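Local atomic coordinates of hypothetical protein TM1553 (Thermotoga maritima, PDB entry 1VRM), a protein that probably acts as a flavin transferase that moves FMN from FAD onto target proteins. Residues N72-P75 with N76-V79; S87-K90 with A91-F95. All coordinates share one frame; numbering follows the deposited sequence. Where two conformers were deposited one is given.

Contact 1 (N72-P75 with N76-V79); sequences NDHP and NEWV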
loop_
_atom_site.group_PDB
_atom_site.type_symbol
_atom_site.label_atom_id
_atom_site.label_comp_id
_atom_site.label_asym_id
_atom_site.label_seq_id
_atom_site.Cartn_x
_atom_site.Cartn_y
_atom_site.Cartn_z
ATOM N N ASN A 72 19.218 -1.483 -3.213
ATOM C CA ASN A 72 19.411 -0.011 -3.346
ATOM C C ASN A 72 20.839 0.444 -3.130
ATOM O O ASN A 72 21.278 1.467 -3.699
ATOM C CB ASN A 72 18.466 0.751 -2.457
ATOM C CG ASN A 72 17.010 0.646 -2.925
ATOM O OD1 ASN A 72 16.740 0.293 -4.090
ATOM N ND2 ASN A 72 16.085 1.025 -2.041
ATOM N N ASP A 73 21.516 -0.272 -2.235
ATOM C CA ASP A 73 22.886 0.049 -1.871
ATOM C C ASP A 73 23.914 -0.641 -2.796
ATOM O O ASP A 73 25.118 -0.485 -2.586
ATOM C CB ASP A 73 23.141 -0.339 -0.418
ATOM C CG ASP A 73 22.484 0.623 0.590
ATOM O OD1 ASP A 73 22.025 1.720 0.170
ATOM O OD2 ASP A 73 22.504 0.258 1.780
ATOM N N HIS A 74 23.416 -1.398 -3.787
ATOM C CA HIS A 74 24.264 -2.066 -4.739
ATOM C C HIS A 74 23.820 -1.723 -6.177
ATOM O O HIS A 74 23.387 -2.623 -6.916
ATOM C CB HIS A 74 24.254 -3.568 -4.500
ATOM C CG HIS A 74 24.969 -3.958 -3.256
ATOM N ND1 HIS A 74 24.356 -3.977 -2.026
ATOM C CD2 HIS A 74 26.270 -4.271 -3.036
ATOM C CE1 HIS A 74 25.240 -4.306 -1.094
ATOM N NE2 HIS A 74 26.417 -4.477 -1.683
ATOM N N PRO A 75 23.966 -0.444 -6.618
ATOM C CA PRO A 75 23.596 -0.061 -7.981
ATOM C C PRO A 75 24.563 -0.674 -8.981
ATOM O O PRO A 75 25.711 -1.032 -8.625
ATOM C CB PRO A 75 23.769 1.473 -7.978
ATOM C CG PRO A 75 24.800 1.716 -6.974
ATOM C CD PRO A 75 24.511 0.704 -5.880
ATOM N N ASN A 76 24.121 -0.833 -10.214
ATOM C CA ASN A 76 24.992 -1.277 -11.304
ATOM C C ASN A 76 25.690 -2.582 -10.938
ATOM O O ASN A 76 26.909 -2.766 -11.148
ATOM C CB ASN A 76 25.968 -0.172 -11.691
ATOM C CG ASN A 76 25.248 1.094 -12.024
ATOM O OD1 ASN A 76 24.188 1.033 -12.687
ATOM N ND2 ASN A 76 25.811 2.244 -11.657
ATOM N N GLU A 77 24.880 -3.506 -10.405
ATOM C CA GLU A 77 25.353 -4.833 -10.009
ATOM C C GLU A 77 24.167 -5.778 -10.070
ATOM O O GLU A 77 23.048 -5.406 -9.723
ATOM C CB GLU A 77 25.895 -4.756 -8.588
ATOM C CG GLU A 77 26.481 -6.050 -8.145
ATOM C CD GLU A 77 27.277 -5.949 -6.860
ATOM O OE1 GLU A 77 27.580 -4.828 -6.365
ATOM O OE2 GLU A 77 27.621 -7.036 -6.321
ATOM N N TRP A 78 24.403 -6.983 -10.581
ATOM C CA TRP A 78 23.348 -8.011 -10.580
ATOM C C TRP A 78 23.311 -8.655 -9.209
ATOM O O TRP A 78 24.275 -9.317 -8.771
ATOM C CB TRP A 78 23.532 -9.045 -11.695
ATOM C CG TRP A 78 23.219 -8.522 -13.029
ATOM C CD1 TRP A 78 24.095 -8.038 -13.927
ATOM C CD2 TRP A 78 21.933 -8.375 -13.602
ATOM N NE1 TRP A 78 23.449 -7.606 -15.052
ATOM C CE2 TRP A 78 22.103 -7.777 -14.866
ATOM C CE3 TRP A 78 20.646 -8.655 -13.159
ATOM C CZ2 TRP A 78 21.046 -7.518 -15.713
ATOM C CZ3 TRP A 78 19.594 -8.358 -14.003
ATOM C CH2 TRP A 78 19.809 -7.838 -15.269
ATOM N N VAL A 79 22.218 -8.406 -8.502
ATOM C CA VAL A 79 22.092 -8.812 -7.113
ATOM C C VAL A 79 21.206 -10.056 -6.967
ATOM O O VAL A 79 20.058 -10.042 -7.364
ATOM C CB VAL A 79 21.467 -7.644 -6.225
ATOM C CG1 VAL A 79 21.329 -8.054 -4.773
ATOM C CG2 VAL A 79 22.311 -6.384 -6.291
HETATM O O HOH W 1 21.905 -3.163 -9.113
HETATM O O HOH W 2 26.901 -2.323 -6.249
#
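The imidazole of His-74 and the carboxylate of Glu-77 lie side by side and point the same way, with their planes turned 83° apart. OE1 of Glu-77 comes to the edge of the ring, within its plane, and stands 3.6 Å from His-74 CD2. This is a carbon-edge contact and not a salt bridge, since His-74 NE2 is 4.8 Å from Glu-77 OE1. The other ring nitrogen, ND1, is hydrogen-bonded to the backbone oxygen of Lys-70, which fixes how the ring is rotated. A carboxylate this close might modestly favour a charged imidazole. Glu-77 reaches the ring because its CG is anti to the backbone N (chi1 -176°) and its chain stays extended beyond that atom. CG2 of Val-79 packs against His-74 CB at 3.9 Å, at the base of the side chain and not on the ring.

No direct hydrogen bond joins 72-75 to 76-79; two waters do that work, each giving both its protons. One bridges the two limbs of the turn, 2.7 Å from His-74 O and 2.6 Å from Glu-77 O. The second links the backbone to the side chain, donating to Pro-75 O at 3.0 Å and to Glu-77 OE1 at 2.6 Å, so OE1 is held beside the imidazole. Pro-75 and Asn-76 occupy the corners of the bend, Asn-76 with a left-handed helical backbone. Their angles roughly resemble those of a type II turn. The arrangement is a water-bridged, turn-like reversal at the protein surface, leading from helix 67-72 to strand 79-80, where Val-79 pairs through its backbone with Val-152.

Contact 2 (S87-K90 with A91-F95); sequences SLIK and AACAF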
loop_
_atom_site.group_PDB
_atom_site.type_symbol
_atom_site.label_atom_id
_atom_site.label_comp_id
_atom_site.label_asym_id
_atom_site.label_seq_id
_atom_site.Cartn_x
_atom_site.Cartn_y
_atom_site.Cartn_z
ATOM N N SER A 87 9.623 -12.198 -6.443
ATOM C CA SER A 87 8.233 -12.201 -6.835
ATOM C C SER A 87 7.557 -10.870 -6.448
ATOM O O SER A 87 6.782 -10.305 -7.221
ATOM C CB SER A 87 7.507 -13.358 -6.171
ATOM O OG SER A 87 7.318 -13.098 -4.799
ATOM N N LEU A 88 7.877 -10.329 -5.281
ATOM C CA LEU A 88 7.255 -9.052 -4.883
ATOM C C LEU A 88 7.701 -7.878 -5.743
ATOM O O LEU A 88 6.908 -7.052 -6.158
ATOM C CB LEU A 88 7.503 -8.768 -3.389
ATOM C CG LEU A 88 6.880 -7.509 -2.833
ATOM C CD1 LEU A 88 5.385 -7.439 -3.073
ATOM C CD2 LEU A 88 7.210 -7.506 -1.352
ATOM N N ILE A 89 8.989 -7.809 -5.996
ATOM C CA ILE A 89 9.483 -6.755 -6.893
ATOM C C ILE A 89 8.896 -6.882 -8.287
ATOM O O ILE A 89 8.411 -5.890 -8.840
ATOM C CB ILE A 89 11.027 -6.703 -6.886
ATOM C CG1 ILE A 89 11.479 -6.348 -5.472
ATOM C CG2 ILE A 89 11.591 -5.708 -7.891
ATOM C CD1 ILE A 89 12.993 -6.362 -5.250
ATOM N N LYS A 90 8.852 -8.103 -8.821
ATOM C CA LYS A 90 8.192 -8.336 -10.137
ATOM C C LYS A 90 6.747 -7.862 -10.126
ATOM O O LYS A 90 6.293 -7.184 -11.051
ATOM C CB LYS A 90 8.213 -9.823 -10.510
ATOM C CG LYS A 90 8.459 -10.082 -11.988
ATOM C CD LYS A 90 9.926 -10.067 -12.323
ATOM C CE LYS A 90 10.266 -10.914 -13.534
ATOM N NZ LYS A 90 10.297 -12.387 -13.287
ATOM N N ALA A 91 6.031 -8.195 -9.059
ATOM C CA ALA A 91 4.630 -7.782 -8.943
ATOM C C ALA A 91 4.485 -6.257 -8.891
ATOM O O ALA A 91 3.626 -5.680 -9.526
ATOM C CB ALA A 91 3.978 -8.423 -7.775
ATOM N N ALA A 92 5.362 -5.599 -8.141
ATOM C CA ALA A 92 5.307 -4.159 -8.024
ATOM C C ALA A 92 5.579 -3.529 -9.387
ATOM O O ALA A 92 4.908 -2.597 -9.811
ATOM C CB ALA A 92 6.325 -3.677 -6.972
ATOM N N CYS A 93 6.570 -4.057 -10.084
ATOM C CA CYS A 93 6.826 -3.558 -11.444
ATOM C C CYS A 93 5.648 -3.871 -12.393
ATOM O O CYS A 93 5.336 -3.056 -13.234
ATOM C CB CYS A 93 8.156 -4.072 -11.991
ATOM S SG CYS A 93 9.557 -3.365 -11.065
ATOM N N ALA A 94 4.960 -4.993 -12.208
ATOM C CA ALA A 94 3.790 -5.302 -13.033
ATOM C C ALA A 94 2.635 -4.336 -12.767
ATOM O O ALA A 94 1.941 -3.929 -13.715
ATOM C CB ALA A 94 3.378 -6.703 -12.808
ATOM N N PHE A 95 2.477 -3.891 -11.527
ATOM C CA PHE A 95 1.494 -2.818 -11.264
ATOM C C PHE A 95 1.889 -1.481 -11.870
ATOM O O PHE A 95 1.038 -0.703 -12.260
ATOM C CB PHE A 95 1.199 -2.658 -9.772
ATOM C CG PHE A 95 0.249 -3.693 -9.209
ATOM C CD1 PHE A 95 -1.104 -3.630 -9.488
ATOM C CD2 PHE A 95 0.714 -4.707 -8.390
ATOM C CE1 PHE A 95 -1.988 -4.598 -8.936
ATOM C CE2 PHE A 95 -0.142 -5.644 -7.854
ATOM C CZ PHE A 95 -1.490 -5.605 -8.157
#
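Cys-93 packs back over the preceding turn of its helix, against Ile-89 and Lys-90. Its CB sits over two carbonyl oxygens of that turn, 3.6 Å from Ile-89 O and 3.7 Å from Lys-90 O. From there a chi1 of -67° turns the sulfur back toward the previous turn instead of carrying it onward along the helix. At the tip, Cys-93 SG lies 3.6 Å from Ile-89 O. It also meets the methyl branch of that residue, Ile-89 CG2 being 4.4 Å from Cys-93 SG, a loose apolar contact. Both side chains also touch Phe-145 of strand 143-146, and Ile-89 reaches Val-143 as well.

The backbone is regular alpha-helix. Cys-93 N donates to Ile-89 O at 2.9 Å in an almost straight bond (169°), while Ala-94 N reaches Lys-90 O at 2.8 Å with a more bent N-H direction (147°). Ala-91 N to Ser-87 O and Ala-92 N to Leu-88 O complete the set of four. The methyl groups of Ala-91, Ala-92 and Ala-94 rest on carbonyl oxygens that receive these bonds, and Ala-92 meets Pro-105 of a loop.

In one of the two conformers of Lys-90, NZ makes a salt bridge with Asp-147. In one conformer Ser-87 OG is hydrogen-bonded to Glu-84 O. The chemistry is thus divided: the carbonyl oxygens of 87-90 each accept an i+4 amide hydrogen bond, the charged amine can be answered by Asp-147, and the Ile-89 and Cys-93 flank offers sulfur and hydrocarbon to strand 143-146.

In the fold
Contact 1 precedes contact 2 along the chain. It spans the loop from the end of helix 67-72 to the start of strand 79-80, and contact 2 follows soon afterwards on helix 83-98. Their centres are about 18 Å apart and their nearest atoms about 8 Å, so they do not touch, although both lie on the same side of the chain's centre. Contact 1 is peripheral, contact 2 deeper. Strands 143-146 and 151-154 tie them together: Trp-78 touches both, while Ile-89, Lys-90 and Cys-93 lean on 143-146. Phe-95 packs against helix 272-296, so helix 83-98 has side-chain contacts with both that helix and strand 143-146.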